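Local coordinates for cellulose-binding protein (Saccharophagus degradans, PDB 2YHG), which is associated with carbohydrate metabolism, probably binds polysaccharide and may hydrolyse glycosidic bonds, its C-terminal part pairing a nucleoside hydrolase-like domain with a beta-sandwich domain, at residues Ser209-Gln214 and Arg238-Gly243; Asp221-Ser226 and Asp314-Met319; Gly354-Leu359 and Ser398-Ile403. All blocks are in the same frame, centred on the assembly; numbering follows the deposited sequence. Where two conformers were deposited one is given.

Contact 1: residues Ser209-Gln214 and Arg238-Gly243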
loop_
_atom_site.group_PDB
_atom_site.type_symbol
_atom_site.label_atom_id
_atom_site.label_comp_id
_atom_site.label_asym_id
_atom_site.label_seq_id
_atom_site.Cartn_x
_atom_site.Cartn_y
_atom_site.Cartn_z
ATOM N N SER A 209 -6.317 -7.469 -9.840
ATOM C CA SER A 209 -7.722 -7.117 -9.662
ATOM C C SER A 209 -7.840 -5.712 -9.084
ATOM O O SER A 209 -8.304 -5.509 -7.939
ATOM C CB SER A 209 -8.445 -8.140 -8.782
ATOM O OG SER A 209 -8.557 -9.407 -9.406
ATOM N N VAL A 210 -7.405 -4.745 -9.876
ATOM C CA VAL A 210 -7.140 -3.390 -9.419
ATOM C C VAL A 210 -8.139 -2.374 -9.975
ATOM O O VAL A 210 -7.909 -1.167 -9.870
ATOM C CB VAL A 210 -5.686 -2.951 -9.737
ATOM C CG1 VAL A 210 -4.717 -3.833 -8.959
ATOM C CG2 VAL A 210 -5.417 -2.964 -11.247
ATOM N N TYR A 211 -9.257 -2.847 -10.515
ATOM C CA TYR A 211 -10.152 -2.034 -11.325
ATOM C C TYR A 211 -11.565 -1.883 -10.772
ATOM O O TYR A 211 -12.397 -1.269 -11.442
ATOM C CB TYR A 211 -10.248 -2.619 -12.718
ATOM C CG TYR A 211 -8.978 -2.517 -13.533
ATOM C CD1 TYR A 211 -8.491 -1.291 -13.931
ATOM C CD2 TYR A 211 -8.268 -3.632 -13.899
ATOM C CE1 TYR A 211 -7.318 -1.197 -14.704
ATOM C CE2 TYR A 211 -7.156 -3.548 -14.721
ATOM C CZ TYR A 211 -6.701 -2.327 -15.135
ATOM O OH TYR A 211 -5.650 -2.243 -16.029
ATOM N N SER A 212 -11.873 -2.443 -9.608
ATOM C CA SER A 212 -13.268 -2.515 -9.146
ATOM C C SER A 212 -13.613 -1.571 -8.004
ATOM O O SER A 212 -14.765 -1.487 -7.624
ATOM C CB SER A 212 -13.605 -3.931 -8.704
ATOM O OG SER A 212 -13.471 -4.823 -9.774
ATOM N N TRP A 213 -12.655 -0.815 -7.505
ATOM C CA TRP A 213 -12.819 0.001 -6.297
ATOM C C TRP A 213 -12.980 1.483 -6.569
ATOM O O TRP A 213 -13.324 2.237 -5.645
ATOM C CB TRP A 213 -11.591 -0.224 -5.386
ATOM C CG TRP A 213 -10.321 0.242 -5.995
ATOM C CD1 TRP A 213 -9.521 -0.470 -6.833
ATOM C CD2 TRP A 213 -9.749 1.551 -5.907
ATOM N NE1 TRP A 213 -8.500 0.311 -7.293
ATOM C CE2 TRP A 213 -8.616 1.563 -6.748
ATOM C CE3 TRP A 213 -10.062 2.705 -5.184
ATOM C CZ2 TRP A 213 -7.849 2.712 -6.961
ATOM C CZ3 TRP A 213 -9.290 3.841 -5.378
ATOM C CH2 TRP A 213 -8.202 3.836 -6.251
ATOM N N GLN A 214 -12.704 1.912 -7.803
ATOM C CA GLN A 214 -12.464 3.307 -8.117
ATOM C C GLN A 214 -13.702 4.188 -7.934
ATOM O O GLN A 214 -14.833 3.745 -8.104
ATOM C CB GLN A 214 -12.025 3.462 -9.574
ATOM C CG GLN A 214 -10.561 3.137 -9.813
ATOM C CD GLN A 214 -10.183 1.690 -9.936
ATOM O OE1 GLN A 214 -10.971 0.763 -9.629
ATOM N NE2 GLN A 214 -8.962 1.462 -10.385
ATOM N N ARG A 238 -8.161 8.645 -18.293
ATOM C CA ARG A 238 -8.107 8.293 -19.719
ATOM C C ARG A 238 -8.744 6.933 -19.968
ATOM O O ARG A 238 -9.556 6.766 -20.902
ATOM C CB ARG A 238 -6.657 8.255 -20.224
ATOM C CG ARG A 238 -6.532 7.982 -21.726
ATOM C CD ARG A 238 -5.110 7.934 -22.186
ATOM N NE ARG A 238 -4.401 9.195 -22.023
ATOM C CZ ARG A 238 -3.095 9.375 -22.237
ATOM N NH1 ARG A 238 -2.366 8.359 -22.620
ATOM N NH2 ARG A 238 -2.527 10.529 -21.977
ATOM N N TYR A 239 -8.340 5.940 -19.173
ATOM C CA TYR A 239 -8.817 4.575 -19.237
ATOM C C TYR A 239 -9.398 4.199 -17.888
ATOM O O TYR A 239 -10.604 4.281 -17.697
ATOM C CB TYR A 239 -7.707 3.639 -19.674
ATOM C CG TYR A 239 -8.126 2.242 -19.805
ATOM C CD1 TYR A 239 -9.044 1.854 -20.768
ATOM C CD2 TYR A 239 -7.568 1.273 -18.993
ATOM C CE1 TYR A 239 -9.417 0.510 -20.906
ATOM C CE2 TYR A 239 -7.909 -0.063 -19.139
ATOM C CZ TYR A 239 -8.881 -0.426 -20.048
ATOM O OH TYR A 239 -9.205 -1.758 -20.189
ATOM N N ALA A 240 -8.547 3.876 -16.917
ATOM C CA ALA A 240 -8.950 3.616 -15.540
ATOM C C ALA A 240 -8.367 4.672 -14.625
ATOM O O ALA A 240 -7.248 5.173 -14.857
ATOM C CB ALA A 240 -8.483 2.226 -15.070
ATOM N N THR A 241 -9.068 4.964 -13.540
ATOM C CA THR A 241 -8.572 5.857 -12.518
ATOM C C THR A 241 -7.616 5.079 -11.599
ATOM O O THR A 241 -7.957 4.007 -11.111
ATOM C CB THR A 241 -9.712 6.451 -11.726
ATOM O OG1 THR A 241 -10.348 7.390 -12.593
ATOM C CG2 THR A 241 -9.297 7.149 -10.475
ATOM N N GLU A 242 -6.413 5.608 -11.402
ATOM C CA GLU A 242 -5.510 5.147 -10.332
ATOM C C GLU A 242 -5.377 3.613 -10.315
ATOM O O GLU A 242 -5.372 2.986 -9.255
ATOM C CB GLU A 242 -5.980 5.659 -8.962
ATOM C CG GLU A 242 -5.779 7.141 -8.830
ATOM C CD GLU A 242 -6.022 7.634 -7.451
ATOM O OE1 GLU A 242 -5.353 7.113 -6.506
ATOM O OE2 GLU A 242 -6.929 8.496 -7.223
ATOM N N GLY A 243 -5.064 3.000 -11.453
ATOM C CA GLY A 243 -4.833 1.570 -11.467
ATOM C C GLY A 243 -3.672 1.122 -10.577
ATOM O O GLY A 243 -3.674 -0.018 -10.115
#

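Contact 2: residues Asp221-Ser226 and Asp314-Met319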
loop_
_atom_site.group_PDB
_atom_site.type_symbol
_atom_site.label_atom_id
_atom_site.label_comp_id
_atom_site.label_asym_id
_atom_site.label_seq_id
_atom_site.Cartn_x
_atom_site.Cartn_y
_atom_site.Cartn_z
ATOM N N ASP A 221 -13.928 15.253 -9.793
ATOM C CA ASP A 221 -14.074 16.654 -10.122
ATOM C C ASP A 221 -14.455 17.485 -8.894
ATOM O O ASP A 221 -13.904 18.557 -8.680
ATOM C CB ASP A 221 -15.139 16.778 -11.209
ATOM C CG ASP A 221 -15.284 18.182 -11.744
ATOM O OD1 ASP A 221 -14.292 18.774 -12.187
ATOM O OD2 ASP A 221 -16.439 18.593 -11.906
ATOM N N ASN A 222 -15.411 16.984 -8.116
ATOM C CA ASN A 222 -15.932 17.754 -7.005
ATOM C C ASN A 222 -15.071 17.742 -5.761
ATOM O O ASN A 222 -14.962 18.765 -5.085
ATOM C CB ASN A 222 -17.343 17.310 -6.675
ATOM C CG ASN A 222 -18.327 17.663 -7.769
ATOM O OD1 ASN A 222 -19.065 16.816 -8.236
ATOM N ND2 ASN A 222 -18.403 18.939 -8.112
ATOM N N HIS A 223 -14.502 16.589 -5.408
ATOM C CA HIS A 223 -13.812 16.435 -4.125
ATOM C C HIS A 223 -12.310 16.530 -4.221
ATOM O O HIS A 223 -11.641 16.761 -3.220
ATOM C CB HIS A 223 -14.188 15.131 -3.425
ATOM C CG HIS A 223 -15.614 15.103 -3.008
ATOM N ND1 HIS A 223 -16.164 16.025 -2.147
ATOM C CD2 HIS A 223 -16.615 14.267 -3.369
ATOM C CE1 HIS A 223 -17.454 15.776 -2.026
ATOM N NE2 HIS A 223 -17.742 14.682 -2.707
ATOM N N ILE A 224 -11.750 16.308 -5.419
ATOM C CA ILE A 224 -10.313 16.178 -5.604
ATOM C C ILE A 224 -9.751 17.311 -6.469
ATOM O O ILE A 224 -8.983 18.133 -6.009
ATOM C CB ILE A 224 -9.911 14.783 -6.163
ATOM C CG1 ILE A 224 -10.566 13.634 -5.367
ATOM C CG2 ILE A 224 -8.394 14.661 -6.221
ATOM C CD1 ILE A 224 -10.269 13.570 -3.881
ATOM N N GLN A 225 -10.172 17.345 -7.728
ATOM C CA GLN A 225 -9.539 18.188 -8.726
ATOM C C GLN A 225 -9.752 19.678 -8.492
ATOM O O GLN A 225 -8.953 20.501 -8.908
ATOM C CB GLN A 225 -10.057 17.772 -10.101
ATOM C CG GLN A 225 -9.574 16.383 -10.486
ATOM C CD GLN A 225 -10.175 15.877 -11.755
ATOM O OE1 GLN A 225 -11.388 15.746 -11.850
ATOM N NE2 GLN A 225 -9.336 15.574 -12.739
ATOM N N SER A 226 -10.837 20.013 -7.797
ATOM C CA SER A 226 -11.171 21.381 -7.467
ATOM C C SER A 226 -10.396 21.902 -6.280
ATOM O O SER A 226 -10.528 23.077 -5.946
ATOM C CB SER A 226 -12.663 21.484 -7.207
ATOM O OG SER A 226 -12.978 20.638 -6.128
ATOM N N ASP A 314 -11.475 8.903 2.883
ATOM C CA ASP A 314 -10.128 9.250 3.267
ATOM C C ASP A 314 -9.539 10.297 2.315
ATOM O O ASP A 314 -9.011 11.325 2.749
ATOM C CB ASP A 314 -9.291 7.980 3.294
ATOM C CG ASP A 314 -7.871 8.204 3.692
ATOM O OD1 ASP A 314 -7.584 8.917 4.683
ATOM O OD2 ASP A 314 -6.995 7.638 3.030
ATOM N N PHE A 315 -9.577 10.037 1.021
ATOM C CA PHE A 315 -8.956 10.939 0.059
ATOM C C PHE A 315 -9.707 12.277 0.045
ATOM O O PHE A 315 -9.103 13.323 -0.050
ATOM C CB PHE A 315 -8.939 10.253 -1.296
ATOM C CG PHE A 315 -8.146 10.951 -2.400
ATOM C CD1 PHE A 315 -7.131 11.821 -2.170
ATOM C CD2 PHE A 315 -8.393 10.598 -3.711
ATOM C CE1 PHE A 315 -6.395 12.353 -3.217
ATOM C CE2 PHE A 315 -7.642 11.101 -4.763
ATOM C CZ PHE A 315 -6.643 11.986 -4.516
ATOM N N GLN A 316 -11.025 12.226 0.121
ATOM C CA GLN A 316 -11.841 13.455 0.201
ATOM C C GLN A 316 -11.377 14.333 1.354
ATOM O O GLN A 316 -11.158 15.546 1.181
ATOM C CB GLN A 316 -13.306 13.100 0.298
ATOM C CG GLN A 316 -14.200 14.302 0.491
ATOM C CD GLN A 316 -15.654 13.987 0.735
ATOM O OE1 GLN A 316 -16.141 12.894 0.468
ATOM N NE2 GLN A 316 -16.377 14.980 1.247
ATOM N N ALA A 317 -11.260 13.763 2.553
ATOM C CA ALA A 317 -10.842 14.533 3.718
ATOM C C ALA A 317 -9.446 15.061 3.549
ATOM O O ALA A 317 -9.175 16.208 3.921
ATOM C CB ALA A 317 -10.940 13.686 4.977
ATOM N N ARG A 318 -8.537 14.258 2.979
ATOM C CA ARG A 318 -7.161 14.723 2.835
ATOM C C ARG A 318 -7.021 15.872 1.834
ATOM O O ARG A 318 -6.155 16.723 2.007
ATOM C CB ARG A 318 -6.248 13.549 2.502
ATOM C CG ARG A 318 -6.101 12.575 3.634
ATOM C CD ARG A 318 -5.410 11.303 3.201
ATOM N NE ARG A 318 -5.245 10.344 4.287
ATOM C CZ ARG A 318 -4.333 10.420 5.231
ATOM N NH1 ARG A 318 -3.365 11.313 5.175
ATOM N NH2 ARG A 318 -4.381 9.553 6.225
ATOM N N MET A 319 -7.854 15.902 0.808
ATOM C CA MET A 319 -7.864 17.053 -0.074
ATOM C C MET A 319 -8.446 18.292 0.600
ATOM O O MET A 319 -8.076 19.416 0.250
ATOM C CB MET A 319 -8.591 16.754 -1.370
ATOM C CG MET A 319 -7.877 15.721 -2.239
ATOM S SD MET A 319 -6.158 16.105 -2.651
ATOM C CE MET A 319 -6.386 17.610 -3.561
HETATM O O HOH W 1 -12.692 16.900 -0.708
#

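Contact 3: residues Gly354-Leu359 and Ser398-Ile403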
loop_
_atom_site.group_PDB
_atom_site.type_symbol
_atom_site.label_atom_id
_atom_site.label_comp_id
_atom_site.label_asym_id
_atom_site.label_seq_id
_atom_site.Cartn_x
_atom_site.Cartn_y
_atom_site.Cartn_z
ATOM N N GLY A 354 -12.390 -22.854 23.035
ATOM C CA GLY A 354 -13.550 -22.932 23.931
ATOM C C GLY A 354 -13.520 -21.880 25.020
ATOM O O GLY A 354 -14.105 -22.052 26.075
ATOM N N SER A 355 -12.836 -20.780 24.835
ATOM C CA SER A 355 -12.885 -19.654 25.751
ATOM C C SER A 355 -13.570 -18.455 25.114
ATOM O O SER A 355 -13.787 -18.427 23.916
ATOM C CB SER A 355 -11.464 -19.292 26.221
ATOM O OG SER A 355 -10.724 -18.600 25.226
ATOM N N THR A 356 -13.885 -17.466 25.934
ATOM C CA THR A 356 -14.426 -16.197 25.440
ATOM C C THR A 356 -13.425 -15.092 25.694
ATOM O O THR A 356 -12.779 -15.054 26.750
ATOM C CB THR A 356 -15.751 -15.884 26.123
ATOM O OG1 THR A 356 -16.642 -16.986 25.903
ATOM C CG2 THR A 356 -16.369 -14.651 25.608
ATOM N N VAL A 357 -13.256 -14.235 24.708
ATOM C CA VAL A 357 -12.294 -13.139 24.746
ATOM C C VAL A 357 -13.010 -11.797 24.638
ATOM O O VAL A 357 -13.607 -11.479 23.604
ATOM C CB VAL A 357 -11.237 -13.251 23.613
ATOM C CG1 VAL A 357 -10.287 -12.070 23.646
ATOM C CG2 VAL A 357 -10.493 -14.589 23.730
ATOM N N SER A 358 -12.921 -10.996 25.681
ATOM C CA SER A 358 -13.437 -9.641 25.675
ATOM C C SER A 358 -12.524 -8.723 24.853
ATOM O O SER A 358 -11.309 -8.713 25.069
ATOM C CB SER A 358 -13.526 -9.150 27.124
ATOM O OG SER A 358 -13.662 -7.753 27.199
ATOM N N LEU A 359 -13.097 -7.967 23.927
ATOM C CA LEU A 359 -12.347 -6.965 23.163
ATOM C C LEU A 359 -13.089 -5.647 23.316
ATOM O O LEU A 359 -14.215 -5.510 22.876
ATOM C CB LEU A 359 -12.232 -7.356 21.690
ATOM C CG LEU A 359 -11.487 -8.658 21.375
ATOM C CD1 LEU A 359 -11.592 -8.981 19.877
ATOM C CD2 LEU A 359 -10.052 -8.641 21.840
ATOM N N SER A 398 -17.699 -2.561 23.404
ATOM C CA SER A 398 -17.234 -3.661 24.201
ATOM C C SER A 398 -17.874 -4.960 23.711
ATOM O O SER A 398 -19.060 -5.187 23.918
ATOM C CB SER A 398 -17.605 -3.361 25.656
ATOM O OG SER A 398 -17.329 -4.443 26.472
ATOM N N ALA A 399 -17.102 -5.753 22.990
ATOM C CA ALA A 399 -17.559 -6.988 22.334
ATOM C C ALA A 399 -16.939 -8.228 23.004
ATOM O O ALA A 399 -15.945 -8.140 23.736
ATOM C CB ALA A 399 -17.252 -6.962 20.821
ATOM N N ASN A 400 -17.495 -9.399 22.698
ATOM C CA ASN A 400 -16.973 -10.657 23.255
ATOM C C ASN A 400 -16.961 -11.700 22.179
ATOM O O ASN A 400 -17.978 -11.976 21.553
ATOM C CB ASN A 400 -17.754 -11.189 24.477
ATOM C CG ASN A 400 -17.490 -10.404 25.696
ATOM O OD1 ASN A 400 -16.516 -10.626 26.410
ATOM N ND2 ASN A 400 -18.315 -9.387 25.917
ATOM N N VAL A 401 -15.788 -12.275 21.955
ATOM C CA VAL A 401 -15.568 -13.268 20.920
ATOM C C VAL A 401 -15.583 -14.651 21.527
ATOM O O VAL A 401 -14.828 -14.945 22.450
ATOM C CB VAL A 401 -14.212 -13.015 20.224
ATOM C CG1 VAL A 401 -14.021 -14.036 19.114
ATOM C CG2 VAL A 401 -14.117 -11.611 19.705
ATOM N N GLN A 402 -16.426 -15.527 20.991
ATOM C CA GLN A 402 -16.452 -16.912 21.411
ATOM C C GLN A 402 -15.464 -17.706 20.576
ATOM O O GLN A 402 -15.680 -17.879 19.374
ATOM C CB GLN A 402 -17.870 -17.453 21.258
ATOM C CG GLN A 402 -18.798 -16.899 22.281
ATOM C CD GLN A 402 -20.127 -17.603 22.279
ATOM O OE1 GLN A 402 -20.975 -17.297 21.458
ATOM N NE2 GLN A 402 -20.251 -18.661 23.076
ATOM N N ILE A 403 -14.400 -18.188 21.188
ATOM C CA ILE A 403 -13.399 -18.983 20.484
ATOM C C ILE A 403 -13.893 -20.418 20.449
ATOM O O ILE A 403 -14.065 -21.053 21.485
ATOM C CB ILE A 403 -12.054 -18.938 21.206
ATOM C CG1 ILE A 403 -11.584 -17.520 21.464
ATOM C CG2 ILE A 403 -11.025 -19.773 20.442
ATOM C CD1 ILE A 403 -11.374 -16.688 20.221
HETATM O O HOH W 2 -15.761 -6.597 26.045
#

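Contact 1: residues Ser209-Gln214 and Arg238-Gly243
The carboxamide of Q214 reaches across to the backbone of T241, where NE2 donates to T241 O at 2.8 Å. The acceptor lies almost within the amide plane, and the bond runs nearly straight down the carbonyl, with a C=O...N angle of 171°. The same nitrogen gives its second hydrogen to V210 O at 2.9 Å, this time on a lone pair in the carbonyl plane, so one NH2 group ties the two loops together and fixes the rotation of the amide. A bend at chi2 (80°) folds the Q214 chain back over its own loop and lays CD against one face of the W213 indole. That indole turns its edge to the other segment: CZ2 meets E242 O in the ring plane at 3.4 Å, while CH2 and CZ2 rest on E242 CB. On the outer side, Y211 brings its ring edge to the methyl of A240, CE1 to CB 3.6 Å, and V210 CG2 sits over the centre of one face of the same ring. V210 CB also packs against G243 O, a carbonyl buried here with no polar partner in the model.

In the next shell, the E242 carboxylate is held by T245, R49 and Y234, and the E242 and G243 amides are bonded to Q45 and D42. G243 precedes the calcium ligand D244 and itself lies about 7 Å from the calcium ion. Two irregular loops thus meet beside a calcium site whose ligands follow parallel strands (D36 after 30-35, W151 after 146-150), as in nucleoside hydrolases.

Contact 2: residues Asp221-Ser226 and Asp314-Met319
With chi1 at -66°, H223 holds its imidazole beside its own backbone N and in front of Q316, whose CG is anti to its N and whose chain runs out extended. The two flat groups stack, their planes 17° apart: Q316 CD lies over one face of the imidazole toward its rim, and Q316 NE2 comes to 3.5 Å from H223 CE1. No hydrogen bond joins the two side chains. Y219 meets the same imidazole with its ring inclined.

Deeper in, I224 inserts its CD1 between two residues one helical turn apart. The methyl stands over the centre of the F315 ring in a CH-pi contact, 3.6 Å from the centroid, and touches M319 CG at 3.6 Å. The other branch of I224 reaches the far end of that ring, CG2 to F315 CZ 3.6 Å. M319 is bent at both chi2 and chi3, which curls its CE methyl back to I224 O, while its CB packs on H223 O. A water donates to H223 O at 2.7 Å and to Q316 O at 2.8 Å, bridging the two backbones where they hold no direct bond.

The short axes pass 8.8 Å apart at 60°, and a wider pi-type turn occurs at 221-225. The zinc ion held by H227 and D320 lies about 4 Å from the H223 side chain, and Q225, whose side chain sets off away from helix 308-323, is a magnesium ligand. Helix 217-225 thus packs on helix 308-323, whose F315 and M319 also meet V52 of helix 42-52, so these two side chains touch both neighbouring helices.

Contact 3: residues Gly354-Leu359 and Ser398-Ile403
V357 and V401 form a hydrogen-bonded pair at the middle of an antiparallel strand pairing, part of a three-stranded sheet in the C-terminal beta-sandwich domain. V357 N donates to V401 O and V401 N returns the bond to V357 O, both at 2.8 Å, the second almost straight at 178°. L359 and A399 repeat this exchange, and beyond the regular strand I403 N still bonds S355 O.

The apolar side chains lie on the face of V357, L359, A399 and V401. L359, with CG beside its backbone N, leans CD1 along the strand onto V401 CG2 at 3.6 Å, a diagonal contact. V401 holds CG1 anti to its N, leaving CG2 as the branch that meets the leucine. V357 has nearly the same chi1, and its CG2 likewise points diagonally to I403 CG1, 3.9 Å away. This layer turns to the other sheet: L359 touches L349, W376 and V432, while I403 packs on I434 and V436.

The opposite face, with T356, S358, N400 and Q402, is more polar and more exposed. T356, S358 and N400 each have two conformers; in those described, T356 CG2 lies against N400 CB, their side chains crossing at about a right angle. N400, with chi1 -74°, turns its carboxamide across to S358, where in this conformer N400 OD1 rests 3.3 Å from S358 CA. Backbone bonds from N400 to S392 and from Q402 to S390 continue the sheet beyond strand 398-402. At the S398 end a single water joins three groups: it lies 2.7 Å from S358 OG in the conformer described, equally near S398 OG, and donates to A399 O at 2.8 Å.

Contacts 1 and 2 belong to one neighbourhood: their centres are 17 Å apart, their segments alternate along the chain, and they touch where E242 OE2 packs on F315 CE2 at 3.7 Å. Each lies beside a metal site: contact 1 beside the calcium bound by D36, D43, W151 and D244, and contact 2 beside the zinc. Contact 3 stands apart in the C-terminal domain, about 39 Å from either of the others between centres; its nearest atoms are about 27 Å from contact 1 and 24 Å from contact 2. The side chain of I403 is about 7 Å from that of Y385, a ligand of a magnesium ion.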